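Uncharacterized protein (Clostridium sporogenes, PDB 4Q0Y) is of unknown function but adopts a hot-dog, thioesterase-like fold, so a thioesterase-related role is possible though unproven. Local coordinates at residues F14-F19 against S69-P74; V41-L46 against I104-T109; A61-F66 against Y92-D97. All coordinates share one frame; numbering follows the deposited sequence. Where two conformers were deposited one is given.

Contact 1: residues F14-F19 against S69-P74; sequences FKFNSF and SYHIQP
Phe14 and His71 form an antiparallel hydrogen-bonded pair that joins strand 4-15 to strand 68-80: Phe14 N gives its hydrogen to His71 O at 2.8 Å, and His71 N to Phe14 O at 3.0 Å. From Phe16 on, the chain runs as a loop round the imidazole. The His71 side chain can be traced from CB, which lies 4.0 Å from Phe14 CB on the same face of the sheet. A chi1 of -74° puts CG beside the backbone N; Lys15 O stands over one face of the ring, 4.2 Å above its plane and toward the rim. CD2 then comes 3.5 Å from Phe16 CG, and NE2 sits over the centre of the Phe16 ring, a T-shaped stack with the histidine edge on the phenyl face and the planes at 68°. NE2 also gives a bent, weak hydrogen bond to Ser18 O at 2.8 Å. One water bridges Phe16 N and Ser69 O. Each imidazole nitrogen makes one weak bond to backbone of the loop after strand 4-15, NE2 to Ser18 O and ND1 with Ser23 N, so the ring joins this loop to strand 68-80 by weak polar and aromatic contact, although Ser18 N is buried there without a partner.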
ATOM      1  N   PHE B  14     -14.335  16.452   7.447  1.00 13.96           N
ATOM      2  CA  PHE B  14     -14.883  17.596   8.187  1.00 13.20           C
ATOM      3  C   PHE B  14     -14.068  18.851   7.915  1.00 12.60           C
ATOM      4  O   PHE B  14     -12.875  18.755   7.584  1.00 14.26           O
ATOM      5  CB  PHE B  14     -14.861  17.337   9.692  1.00 12.84           C
ATOM      6  CG  PHE B  14     -15.609  16.097  10.119  1.00 14.79           C
ATOM      7  CD1 PHE B  14     -14.979  14.821  10.069  1.00 13.99           C
ATOM      8  CD2 PHE B  14     -16.914  16.179  10.592  1.00 15.93           C
ATOM      9  CE1 PHE B  14     -15.647  13.672  10.471  1.00 15.96           C
ATOM     10  CE2 PHE B  14     -17.582  15.013  10.988  1.00 15.67           C
ATOM     11  CZ  PHE B  14     -16.949  13.771  10.926  1.00 14.74           C
ATOM     12  N   LYS B  15     -14.695  20.014   8.091  1.00 14.62           N
ATOM     13  CA  LYS B  15     -14.030  21.285   7.881  1.00 15.80           C
ATOM     14  C   LYS B  15     -12.947  21.491   8.929  1.00 14.67           C
ATOM     15  O   LYS B  15     -13.172  21.250  10.107  1.00 16.50           O
ATOM     16  CB  LYS B  15     -15.026  22.436   7.922  1.00 19.24           C
ATOM     17  CG  LYS B  15     -14.442  23.773   7.552  1.00 23.03           C
ATOM     18  CD  LYS B  15     -15.570  24.771   7.369  1.00 31.02           C
ATOM     19  CE  LYS B  15     -15.045  26.126   7.025  1.00 36.76           C
ATOM     20  NZ  LYS B  15     -14.217  26.115   5.791  1.00 37.92           N
ATOM     21  N   PHE B  16     -11.766  21.919   8.494  1.00 15.38           N
ATOM     22  CA  PHE B  16     -10.645  22.179   9.400  1.00 15.43           C
ATOM     23  C   PHE B  16     -10.932  23.510  10.090  1.00 16.25           C
ATOM     24  O   PHE B  16     -10.668  24.566   9.522  1.00 19.73           O
ATOM     25  CB  PHE B  16      -9.330  22.195   8.595  1.00 16.50           C
ATOM     26  CG  PHE B  16      -8.093  21.993   9.422  1.00 16.01           C
ATOM     27  CD1 PHE B  16      -7.789  22.845  10.495  1.00 18.66           C
ATOM     28  CD2 PHE B  16      -7.183  20.998   9.083  1.00 16.74           C
ATOM     29  CE1 PHE B  16      -6.627  22.663  11.236  1.00 17.47           C
ATOM     30  CE2 PHE B  16      -6.002  20.823   9.819  1.00 17.63           C
ATOM     31  CZ  PHE B  16      -5.749  21.640  10.901  1.00 17.70           C
ATOM     32  N   ASN B  17     -11.492  23.478  11.303  1.00 14.61           N
ATOM     33  CA  ASN B  17     -11.873  24.719  12.026  1.00 15.61           C
ATOM     34  C   ASN B  17     -11.177  24.891  13.383  1.00 16.23           C
ATOM     35  O   ASN B  17     -11.572  25.742  14.178  1.00 17.30           O
ATOM     36  CB  ASN B  17     -13.407  24.790  12.179  1.00 17.38           C
ATOM     37  CG  ASN B  17     -13.970  23.664  13.020  1.00 16.68           C
ATOM     38  OD1 ASN B  17     -13.235  22.839  13.562  1.00 17.38           O
ATOM     39  ND2 ASN B  17     -15.284  23.561  13.048  1.00 17.30           N
ATOM     40  N   SER B  18     -10.177  24.056  13.656  1.00 17.20           N
ATOM     41  CA  SER B  18      -9.480  24.052  14.941  1.00 17.44           C
ATOM     42  C   SER B  18      -8.211  23.227  14.836  1.00 17.40           C
ATOM     43  O   SER B  18      -8.158  22.278  14.063  1.00 16.72           O
ATOM     44  CB  SER B  18     -10.370  23.437  16.026  1.00 16.89           C
ATOM     45  OG  SER B  18      -9.733  23.382  17.283  1.00 17.72           O
ATOM     46  N   PHE B  19      -7.191  23.609  15.610  1.00 19.34           N
ATOM     47  CA  PHE B  19      -5.975  22.791  15.789  1.00 18.27           C
ATOM     48  C   PHE B  19      -6.000  21.991  17.105  1.00 18.73           C
ATOM     49  O   PHE B  19      -5.012  21.335  17.427  1.00 18.53           O
ATOM     50  CB  PHE B  19      -4.712  23.676  15.704  1.00 20.61           C
ATOM     51  CG  PHE B  19      -4.234  23.917  14.300  1.00 25.72           C
ATOM     52  CD1 PHE B  19      -3.357  23.020  13.698  1.00 31.59           C
ATOM     53  CD2 PHE B  19      -4.659  25.041  13.582  1.00 33.84           C
ATOM     54  CE1 PHE B  19      -2.910  23.235  12.396  1.00 36.97           C
ATOM     55  CE2 PHE B  19      -4.217  25.263  12.272  1.00 33.93           C
ATOM     56  CZ  PHE B  19      -3.347  24.349  11.678  1.00 36.12           C
ATOM     57  N   SER B  69      -7.140  21.220   3.426  1.00 15.41           N
ATOM     58  CA  SER B  69      -7.050  21.109   4.891  0.50 15.65           C
ATOM     59  C   SER B  69      -8.373  20.542   5.378  1.00 15.55           C
ATOM     60  O   SER B  69      -9.426  21.120   5.127  1.00 15.98           O
ATOM     61  CB  SER B  69      -6.721  22.416   5.614  0.50 15.98           C
ATOM     62  OG  SER B  69      -5.676  23.097   4.975  0.50 16.38           O
ATOM     63  N   TYR B  70      -8.290  19.415   6.063  1.00 13.15           N
ATOM     64  CA  TYR B  70      -9.471  18.733   6.598  1.00 13.17           C
ATOM     65  C   TYR B  70      -9.187  18.087   7.935  1.00 12.94           C
ATOM     66  O   TYR B  70      -8.033  17.824   8.296  1.00 14.30           O
ATOM     67  CB  TYR B  70      -9.918  17.649   5.637  1.00 12.70           C
ATOM     68  CG  TYR B  70     -10.424  18.115   4.298  1.00 13.23           C
ATOM     69  CD1 TYR B  70     -11.564  18.923   4.200  1.00 15.67           C
ATOM     70  CD2 TYR B  70      -9.813  17.682   3.104  1.00 12.57           C
ATOM     71  CE1 TYR B  70     -12.043  19.338   2.977  1.00 16.51           C
ATOM     72  CE2 TYR B  70     -10.302  18.080   1.856  1.00 15.42           C
ATOM     73  CZ  TYR B  70     -11.398  18.923   1.796  1.00 17.43           C
ATOM     74  OH  TYR B  70     -11.908  19.344   0.590  1.00 17.88           O
ATOM     75  N   HIS B  71     -10.261  17.874   8.704  1.00 10.38           N
ATOM     76  CA  HIS B  71     -10.246  16.932   9.809  1.00 10.96           C
ATOM     77  C   HIS B  71     -10.878  15.693   9.238  1.00 11.25           C
ATOM     78  O   HIS B  71     -11.915  15.784   8.601  1.00 13.99           O
ATOM     79  CB  HIS B  71     -11.037  17.462  10.992  1.00 11.20           C
ATOM     80  CG  HIS B  71     -10.330  18.550  11.734  1.00 12.04           C
ATOM     81  ND1 HIS B  71     -10.704  18.949  12.998  1.00 11.94           N
ATOM     82  CD2 HIS B  71      -9.273  19.323  11.399  1.00 11.40           C
ATOM     83  CE1 HIS B  71      -9.922  19.924  13.407  1.00 11.99           C
ATOM     84  NE2 HIS B  71      -9.034  20.161  12.468  1.00 13.40           N
ATOM     85  N   ILE B  72     -10.230  14.546   9.453  1.00 10.25           N
ATOM     86  CA  ILE B  72     -10.664  13.295   8.877  1.00 10.77           C
ATOM     87  C   ILE B  72     -10.708  12.173   9.899  1.00 10.93           C
ATOM     88  O   ILE B  72      -9.912  12.116  10.849  1.00 11.29           O
ATOM     89  CB  ILE B  72      -9.795  12.869   7.657  1.00 12.03           C
ATOM     90  CG1 ILE B  72      -8.326  12.615   8.071  1.00 11.65           C
ATOM     91  CG2 ILE B  72      -9.867  13.927   6.571  1.00 12.39           C
ATOM     92  CD1 ILE B  72      -7.477  12.017   6.962  1.00 14.17           C
ATOM     93  N   GLN B  73     -11.672  11.272   9.671  1.00 12.18           N
ATOM     94  CA  GLN B  73     -11.896  10.092  10.496  1.00 12.83           C
ATOM     95  C   GLN B  73     -11.875   8.886   9.570  1.00 12.02           C
ATOM     96  O   GLN B  73     -12.925   8.527   9.009  1.00 12.87           O
ATOM     97  CB  GLN B  73     -13.213  10.195  11.256  1.00 13.75           C
ATOM     98  CG  GLN B  73     -13.503   8.984  12.155  1.00 15.66           C
ATOM     99  CD  GLN B  73     -14.881   9.052  12.786  1.00 20.37           C
ATOM    100  OE1 GLN B  73     -15.332  10.118  13.241  1.00 22.77           O
ATOM    101  NE2 GLN B  73     -15.572   7.927  12.793  1.00 22.81           N
ATOM    102  N   PRO B  74     -10.697   8.260   9.399  1.00 12.39           N
ATOM    103  CA  PRO B  74     -10.656   6.984   8.694  1.00 12.55           C
ATOM    104  C   PRO B  74     -11.254   5.897   9.573  1.00 13.08           C
ATOM    105  O   PRO B  74     -10.879   5.781  10.757  1.00 14.42           O
ATOM    106  CB  PRO B  74      -9.154   6.735   8.458  1.00 13.47           C
ATOM    107  CG  PRO B  74      -8.467   7.538   9.486  1.00 16.39           C
ATOM    108  CD  PRO B  74      -9.332   8.757   9.697  1.00 12.95           C
TER
HETATM  109  O   HOH W   1     -11.675  22.423   5.691  1.00 18.44           O

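Contact 2: residues V41-L46 against I104-T109; sequences VIMNSL and IIFSGT
Leu46 and Ile104 bring the two backbones nearest, yet their CA atoms are still 9.5 Å apart, the gap of a helix lying over a sheet. Residues 41-44 are the last of helix 33-44. On the other side, strand 102-106 finishes with Ile104 to Phe106, after which Phe106 to Thr109 make a type II turn; Thr109 OG1 donates to Phe106 O at 2.7 Å and also bonds to Leu111 N. No hydrogen bond crosses the gap, and side-chain ends meet across it. Phe106 reaches out from the strand and meets two residues tip to tip. Its CZ is 3.8 Å from Leu46 CD1, which lies at the ring edge in the ring plane, and likewise 3.8 Å from CE of Met43, a selenomethionine, whose methyl approaches obliquely. In Met43, chi2 (-61°) bends the chain at SE and chi3 (-62°) then sets CE against the ring. Ile104 works through one methyl: its CD1 is 4.2 Å from Ile42 CG2 and 4.4 Å from Leu46 CD2, with Met43 SE equally near. Leu115 and Tyr113 of strand 112-115 and Phe89 of strand 83-95 close round the same cluster. As in hot-dog folds, where a sheet wraps a helix, the chemistry is wholly apolar: methyl groups, a selenium and the CZ end of one phenyl ring, in a largely buried contact, join helix to sheet by van der Waals contact and burial of apolar surface.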
ATOM      1  N   VAL B  41      -2.100   2.576   2.772  1.00 15.26           N
ATOM      2  CA  VAL B  41      -0.677   2.368   2.554  1.00 17.60           C
ATOM      3  C   VAL B  41       0.137   3.461   3.271  1.00 16.81           C
ATOM      4  O   VAL B  41       1.100   3.153   3.973  1.00 18.32           O
ATOM      5  CB  VAL B  41      -0.341   2.286   1.053  1.00 18.95           C
ATOM      6  CG1 VAL B  41       1.156   2.385   0.796  1.00 20.92           C
ATOM      7  CG2 VAL B  41      -0.893   0.970   0.483  1.00 21.94           C
ATOM      8  N   ILE B  42      -0.294   4.720   3.134  1.00 17.09           N
ATOM      9  CA  ILE B  42       0.347   5.838   3.860  1.00 17.52           C
ATOM     10  C   ILE B  42       0.288   5.620   5.375  1.00 16.85           C
ATOM     11  O   ILE B  42       1.332   5.697   6.044  1.00 17.03           O
ATOM     12  CB  ILE B  42      -0.282   7.200   3.489  1.00 17.80           C
ATOM     13  CG1 ILE B  42       0.109   7.536   2.053  1.00 21.61           C
ATOM     14  CG2 ILE B  42       0.143   8.296   4.487  1.00 16.55           C
ATOM     15  CD1 ILE B  42      -0.676   8.678   1.452  1.00 22.47           C
HETATM   16  N   MSE B  43      -0.903   5.305   5.895  1.00 17.25           N
HETATM   17  CA  MSE B  43      -1.103   5.127   7.342  1.00 17.68           C
HETATM   18  C   MSE B  43      -0.263   3.991   7.901  1.00 18.90           C
HETATM   19  O   MSE B  43       0.261   4.108   9.017  1.00 21.03           O
HETATM   20  CB  MSE B  43      -2.569   4.957   7.729  1.00 17.33           C
HETATM   21  CG  MSE B  43      -3.417   6.206   7.451  1.00 16.91           C
HETATM   22 SE   MSE B  43      -2.820   7.790   8.468  0.75 18.08          SE
HETATM   23  CE  MSE B  43      -3.145   7.031  10.257  1.00 23.60           C
ATOM     24  N   ASN B  44      -0.108   2.902   7.145  1.00 15.36           N
ATOM     25  CA  ASN B  44       0.758   1.782   7.567  1.00 15.97           C
ATOM     26  C   ASN B  44       2.269   2.015   7.380  1.00 18.37           C
ATOM     27  O   ASN B  44       3.065   1.181   7.815  1.00 20.54           O
ATOM     28  CB  ASN B  44       0.378   0.484   6.850  1.00 17.95           C
ATOM     29  CG  ASN B  44      -0.855  -0.173   7.433  1.00 20.28           C
ATOM     30  OD1 ASN B  44      -1.182   0.010   8.611  1.00 23.45           O
ATOM     31  ND2 ASN B  44      -1.480  -1.015   6.653  1.00 18.11           N
ATOM     32  N   SER B  45       2.651   3.100   6.713  1.00 17.37           N
ATOM     33  CA  SER B  45       4.046   3.376   6.430  1.00 18.73           C
ATOM     34  C   SER B  45       4.583   4.634   7.126  1.00 17.08           C
ATOM     35  O   SER B  45       5.736   5.020   6.865  1.00 18.90           O
ATOM     36  CB  SER B  45       4.233   3.411   4.916  1.00 20.18           C
ATOM     37  OG  SER B  45       3.665   4.551   4.372  1.00 24.18           O
ATOM     38  N   LEU B  46       3.842   5.172   8.101  1.00 17.02           N
ATOM     39  CA  LEU B  46       4.258   6.407   8.793  1.00 19.43           C
ATOM     40  C   LEU B  46       5.619   6.308   9.468  1.00 20.31           C
ATOM     41  O   LEU B  46       6.374   7.267   9.427  1.00 19.47           O
ATOM     42  CB  LEU B  46       3.228   6.850   9.841  1.00 22.22           C
ATOM     43  CG  LEU B  46       1.825   7.159   9.335  1.00 20.00           C
ATOM     44  CD1 LEU B  46       0.893   7.387  10.524  1.00 24.00           C
ATOM     45  CD2 LEU B  46       1.842   8.341   8.397  1.00 18.87           C
ATOM     46  N   ILE B 104       0.236  15.203   8.758  1.00 14.70           N
ATOM     47  CA  ILE B 104      -0.826  14.462   9.440  1.00 15.36           C
ATOM     48  C   ILE B 104      -0.595  14.628  10.949  1.00 15.40           C
ATOM     49  O   ILE B 104       0.508  14.359  11.423  1.00 17.15           O
ATOM     50  CB  ILE B 104      -0.815  12.970   9.059  1.00 16.78           C
ATOM     51  CG1 ILE B 104      -1.183  12.831   7.569  1.00 15.95           C
ATOM     52  CG2 ILE B 104      -1.770  12.167   9.962  1.00 18.67           C
ATOM     53  CD1 ILE B 104      -0.946  11.453   6.988  1.00 18.08           C
ATOM     54  N   ILE B 105      -1.614  15.101  11.672  1.00 14.02           N
ATOM     55  CA  ILE B 105      -1.546  15.298  13.117  1.00 15.23           C
ATOM     56  C   ILE B 105      -2.617  14.413  13.751  1.00 13.31           C
ATOM     57  O   ILE B 105      -3.750  14.409  13.305  1.00 14.26           O
ATOM     58  CB  ILE B 105      -1.809  16.780  13.487  1.00 15.17           C
ATOM     59  CG1 ILE B 105      -0.786  17.717  12.819  1.00 17.58           C
ATOM     60  CG2 ILE B 105      -1.828  16.983  15.007  1.00 15.91           C
ATOM     61  CD1 ILE B 105      -1.209  19.175  12.838  1.00 19.75           C
ATOM     62  N   PHE B 106      -2.263  13.706  14.811  1.00 14.16           N
ATOM     63  CA  PHE B 106      -3.235  12.846  15.509  1.00 12.90           C
ATOM     64  C   PHE B 106      -3.938  13.725  16.540  1.00 13.32           C
ATOM     65  O   PHE B 106      -3.299  14.219  17.458  1.00 14.27           O
ATOM     66  CB  PHE B 106      -2.536  11.643  16.136  1.00 13.38           C
ATOM     67  CG  PHE B 106      -2.164  10.579  15.140  1.00 13.99           C
ATOM     68  CD1 PHE B 106      -1.102  10.761  14.273  1.00 15.15           C
ATOM     69  CD2 PHE B 106      -2.906   9.416  15.033  1.00 13.04           C
ATOM     70  CE1 PHE B 106      -0.783   9.810  13.325  1.00 13.85           C
ATOM     71  CE2 PHE B 106      -2.590   8.447  14.085  1.00 14.20           C
ATOM     72  CZ  PHE B 106      -1.515   8.634  13.241  1.00 15.02           C
ATOM     73  N   SER B 107      -5.244  13.931  16.355  1.00 13.57           N
ATOM     74  CA  SER B 107      -6.086  14.794  17.196  1.00 13.48           C
ATOM     75  C   SER B 107      -6.008  14.370  18.657  1.00 13.54           C
ATOM     76  O   SER B 107      -6.045  13.167  18.962  1.00 15.86           O
ATOM     77  CB  SER B 107      -7.562  14.734  16.759  1.00 15.58           C
ATOM     78  OG  SER B 107      -8.368  15.559  17.596  1.00 18.84           O
ATOM     79  N   GLY B 108      -5.871  15.351  19.544  1.00 12.83           N
ATOM     80  CA  GLY B 108      -5.764  15.116  20.965  1.00 14.70           C
ATOM     81  C   GLY B 108      -4.394  14.632  21.423  1.00 14.34           C
ATOM     82  O   GLY B 108      -4.263  14.185  22.560  1.00 18.04           O
ATOM     83  N   THR B 109      -3.383  14.743  20.534  1.00 14.02           N
ATOM     84  CA  THR B 109      -2.009  14.356  20.816  1.00 14.90           C
ATOM     85  C   THR B 109      -1.015  15.314  20.151  1.00 14.98           C
ATOM     86  O   THR B 109      -1.375  16.145  19.325  1.00 15.17           O
ATOM     87  CB  THR B 109      -1.658  12.925  20.301  1.00 15.52           C
ATOM     88  OG1 THR B 109      -1.331  12.970  18.916  1.00 17.93           O
ATOM     89  CG2 THR B 109      -2.781  11.912  20.525  1.00 16.60           C
TER

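Contact 3: residues A61-F66 against Y92-D97; sequences ANIESF and YILVGD
Phe66 lays one face of its ring on Leu94: CB of Leu94 stands 3.5 Å from the ring centroid and only 6° off the ring normal, a CH-pi contact over the centre. In the ring plane, at the edge, lie Asn62 O from its own segment and Val95 C and Gly96 N from the other. The second flat group, the Asp97 carboxylate, runs beside the phenyl and points the same way, its plane 24° from the ring; Asp97 CB makes the touch, 3.6 Å from Phe66 CE2, while OD1 bonds to Lys101 N. The Leu94 methyls also touch the ring; CD1 meets Ala61 CB as well, at 3.9 Å, and CD2 reaches Ile63 CG2 at 4.1 Å, the two side chains crossing at about a right angle. The backbones add two CA-H...O contacts, from Asp97 CA to Ser65 O at 3.4 Å and from Phe66 CA to Gly96 O at the same length. Ser65 OG, in the 3-10 turn 63-65, donates to OD1 of Asn62 just before it at 2.7 Å. Gly96, with positive phi, turns the chain so that its N lies at the Phe66 ring edge. Leu94 faces this turn and Phe16, whereas Ile93 and Val95 touch Leu123 of helix 117-126. The arrangement is a loop with a 3-10 turn covering the end of a central strand, on the side of the antiparallel hot-dog-like sheet turned from that helix.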
ATOM      1  N   ALA B  61       1.265  26.400  11.821  1.00 19.88           N
ATOM      2  CA  ALA B  61       0.733  26.071  10.507  1.00 19.42           C
ATOM      3  C   ALA B  61      -0.631  26.708  10.425  1.00 19.88           C
ATOM      4  O   ALA B  61      -1.312  26.896  11.442  1.00 20.95           O
ATOM      5  CB  ALA B  61       0.593  24.583  10.318  1.00 21.27           C
ATOM      6  N   ASN B  62      -0.996  27.083   9.212  1.00 22.89           N
ATOM      7  CA  ASN B  62      -2.352  27.480   8.944  1.00 22.18           C
ATOM      8  C   ASN B  62      -2.829  26.906   7.640  1.00 21.90           C
ATOM      9  O   ASN B  62      -2.070  26.651   6.673  1.00 23.04           O
ATOM     10  CB  ASN B  62      -2.477  29.003   8.940  1.00 25.18           C
ATOM     11  CG  ASN B  62      -1.547  29.647   7.953  1.00 25.92           C
ATOM     12  OD1 ASN B  62      -1.649  29.376   6.769  1.00 29.68           O
ATOM     13  ND2 ASN B  62      -0.629  30.495   8.428  1.00 27.05           N
ATOM     14  N   ILE B  63      -4.142  26.852   7.600  1.00 22.22           N
ATOM     15  CA  ILE B  63      -4.805  26.129   6.541  1.00 21.06           C
ATOM     16  C   ILE B  63      -4.694  26.778   5.167  1.00 21.66           C
ATOM     17  O   ILE B  63      -4.653  26.070   4.165  1.00 23.02           O
ATOM     18  CB  ILE B  63      -6.252  25.803   6.906  1.00 25.71           C
ATOM     19  CG1 ILE B  63      -7.138  27.060   7.015  1.00 29.79           C
ATOM     20  CG2 ILE B  63      -6.249  24.991   8.192  1.00 29.49           C
ATOM     21  CD1 ILE B  63      -8.601  26.729   7.203  1.00 36.88           C
ATOM     22  N   GLU B  64      -4.582  28.101   5.124  1.00 19.05           N
ATOM     23  CA  GLU B  64      -4.479  28.825   3.867  1.00 20.10           C
ATOM     24  C   GLU B  64      -3.210  28.505   3.087  1.00 20.00           C
ATOM     25  O   GLU B  64      -3.155  28.764   1.888  1.00 20.47           O
ATOM     26  CB  GLU B  64      -4.567  30.332   4.082  1.00 23.28           C
ATOM     27  CG  GLU B  64      -5.857  30.855   4.693  1.00 24.46           C
ATOM     28  CD  GLU B  64      -5.942  30.782   6.208  1.00 27.02           C
ATOM     29  OE1 GLU B  64      -4.977  30.413   6.906  1.00 27.59           O
ATOM     30  OE2 GLU B  64      -7.012  31.096   6.709  1.00 29.80           O
ATOM     31  N   SER B  65      -2.190  27.966   3.773  1.00 19.16           N
ATOM     32  CA  SER B  65      -0.919  27.591   3.158  1.00 20.12           C
ATOM     33  C   SER B  65      -0.964  26.272   2.383  1.00 19.09           C
ATOM     34  O   SER B  65      -0.009  25.939   1.731  1.00 19.57           O
ATOM     35  CB  SER B  65       0.167  27.489   4.246  1.00 20.91           C
ATOM     36  OG  SER B  65       0.254  28.712   4.986  1.00 21.86           O
ATOM     37  N   PHE B  66      -2.078  25.548   2.429  1.00 18.24           N
ATOM     38  CA  PHE B  66      -2.197  24.207   1.860  1.00 18.23           C
ATOM     39  C   PHE B  66      -3.312  24.115   0.822  1.00 18.79           C
ATOM     40  O   PHE B  66      -4.291  24.863   0.881  1.00 18.47           O
ATOM     41  CB  PHE B  66      -2.457  23.213   2.986  1.00 14.96           C
ATOM     42  CG  PHE B  66      -1.307  23.088   3.936  1.00 15.14           C
ATOM     43  CD1 PHE B  66      -1.200  23.953   5.021  1.00 15.72           C
ATOM     44  CD2 PHE B  66      -0.326  22.114   3.742  1.00 15.95           C
ATOM     45  CE1 PHE B  66      -0.112  23.864   5.903  1.00 16.93           C
ATOM     46  CE2 PHE B  66       0.755  22.011   4.616  1.00 16.81           C
ATOM     47  CZ  PHE B  66       0.869  22.907   5.680  1.00 17.29           C
ATOM     48  N   TYR B  92      -5.958  15.510  11.868  1.00 10.94           N
ATOM     49  CA  TYR B  92      -5.944  16.780  11.109  1.00 11.98           C
ATOM     50  C   TYR B  92      -4.988  16.549   9.955  1.00 13.08           C
ATOM     51  O   TYR B  92      -3.878  16.048  10.166  1.00 13.67           O
ATOM     52  CB  TYR B  92      -5.478  17.979  11.958  1.00 12.25           C
ATOM     53  CG  TYR B  92      -6.017  18.029  13.393  1.00 13.28           C
ATOM     54  CD1 TYR B  92      -7.350  17.669  13.702  1.00 13.62           C
ATOM     55  CD2 TYR B  92      -5.218  18.507  14.425  1.00 14.34           C
ATOM     56  CE1 TYR B  92      -7.832  17.721  15.004  1.00 14.52           C
ATOM     57  CE2 TYR B  92      -5.694  18.566  15.736  1.00 14.98           C
ATOM     58  CZ  TYR B  92      -6.997  18.166  16.018  1.00 14.84           C
ATOM     59  OH  TYR B  92      -7.481  18.237  17.298  1.00 15.99           O
ATOM     60  N   ILE B  93      -5.392  16.926   8.742  1.00 12.63           N
ATOM     61  CA  ILE B  93      -4.529  16.731   7.575  1.00 13.33           C
ATOM     62  C   ILE B  93      -4.375  18.038   6.817  1.00 13.01           C
ATOM     63  O   ILE B  93      -5.358  18.748   6.624  1.00 12.33           O
ATOM     64  CB  ILE B  93      -5.007  15.543   6.698  1.00 16.09           C
ATOM     65  CG1 ILE B  93      -3.928  15.144   5.706  1.00 17.62           C
ATOM     66  CG2 ILE B  93      -6.320  15.851   5.983  1.00 16.61           C
ATOM     67  CD1 ILE B  93      -4.042  13.707   5.245  1.00 19.64           C
ATOM     68  N   LEU B  94      -3.116  18.360   6.474  1.00 13.92           N
ATOM     69  CA  LEU B  94      -2.757  19.568   5.733  1.00 13.83           C
ATOM     70  C   LEU B  94      -1.986  19.092   4.516  1.00 14.85           C
ATOM     71  O   LEU B  94      -0.886  18.555   4.655  1.00 13.39           O
ATOM     72  CB  LEU B  94      -1.900  20.461   6.612  1.00 14.38           C
ATOM     73  CG  LEU B  94      -2.539  20.954   7.899  1.00 16.55           C
ATOM     74  CD1 LEU B  94      -1.475  21.606   8.781  1.00 19.00           C
ATOM     75  CD2 LEU B  94      -3.682  21.909   7.603  1.00 17.94           C
ATOM     76  N   VAL B  95      -2.576  19.242   3.332  1.00 14.89           N
ATOM     77  CA  VAL B  95      -2.057  18.630   2.102  1.00 16.49           C
ATOM     78  C   VAL B  95      -1.534  19.691   1.139  1.00 17.16           C
ATOM     79  O   VAL B  95      -2.314  20.528   0.669  1.00 16.66           O
ATOM     80  CB  VAL B  95      -3.125  17.782   1.364  1.00 15.14           C
ATOM     81  CG1 VAL B  95      -2.563  17.128   0.095  1.00 14.65           C
ATOM     82  CG2 VAL B  95      -3.716  16.725   2.281  1.00 14.62           C
ATOM     83  N   GLY B  96      -0.243  19.615   0.808  1.00 16.78           N
ATOM     84  CA  GLY B  96       0.328  20.406  -0.255  1.00 18.71           C
ATOM     85  C   GLY B  96       0.582  21.862   0.040  1.00 19.59           C
ATOM     86  O   GLY B  96      -0.178  22.741  -0.396  1.00 19.67           O
ATOM     87  N   ASP B  97       1.671  22.117   0.761  1.00 18.98           N
ATOM     88  CA  ASP B  97       2.168  23.487   0.944  1.00 18.86           C
ATOM     89  C   ASP B  97       2.973  23.930  -0.276  1.00 19.89           C
ATOM     90  O   ASP B  97       3.087  23.178  -1.256  1.00 19.20           O
ATOM     91  CB  ASP B  97       2.910  23.660   2.283  1.00 20.24           C
ATOM     92  CG  ASP B  97       4.252  22.921   2.367  1.00 22.56           C
ATOM     93  OD1 ASP B  97       4.794  22.389   1.369  1.00 21.16           O
ATOM     94  OD2 ASP B  97       4.788  22.914   3.496  1.00 26.37           O
TER

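Overall arrangement
From the N terminus, segment 14-19 meets 69-74, so contact 1 closes a loop holding strand 26-30 and helix 33-44. The end of that helix, 41-46, starts contact 2 before this loop is complete, and the two cross. Contact 3 begins at 61-66, also inside the first loop, and ends at 92-97; it therefore crosses contact 1 but lies entirely within the span of contact 2, which ends at 104-109. In the sheet, strands 68-80, 83-95 and 102-106 are successive neighbours: Tyr70 O pairs with Ile93 N, and Tyr92 N with Ile105 O. Together the contacts tie an early strand, a helix and a loop to these three.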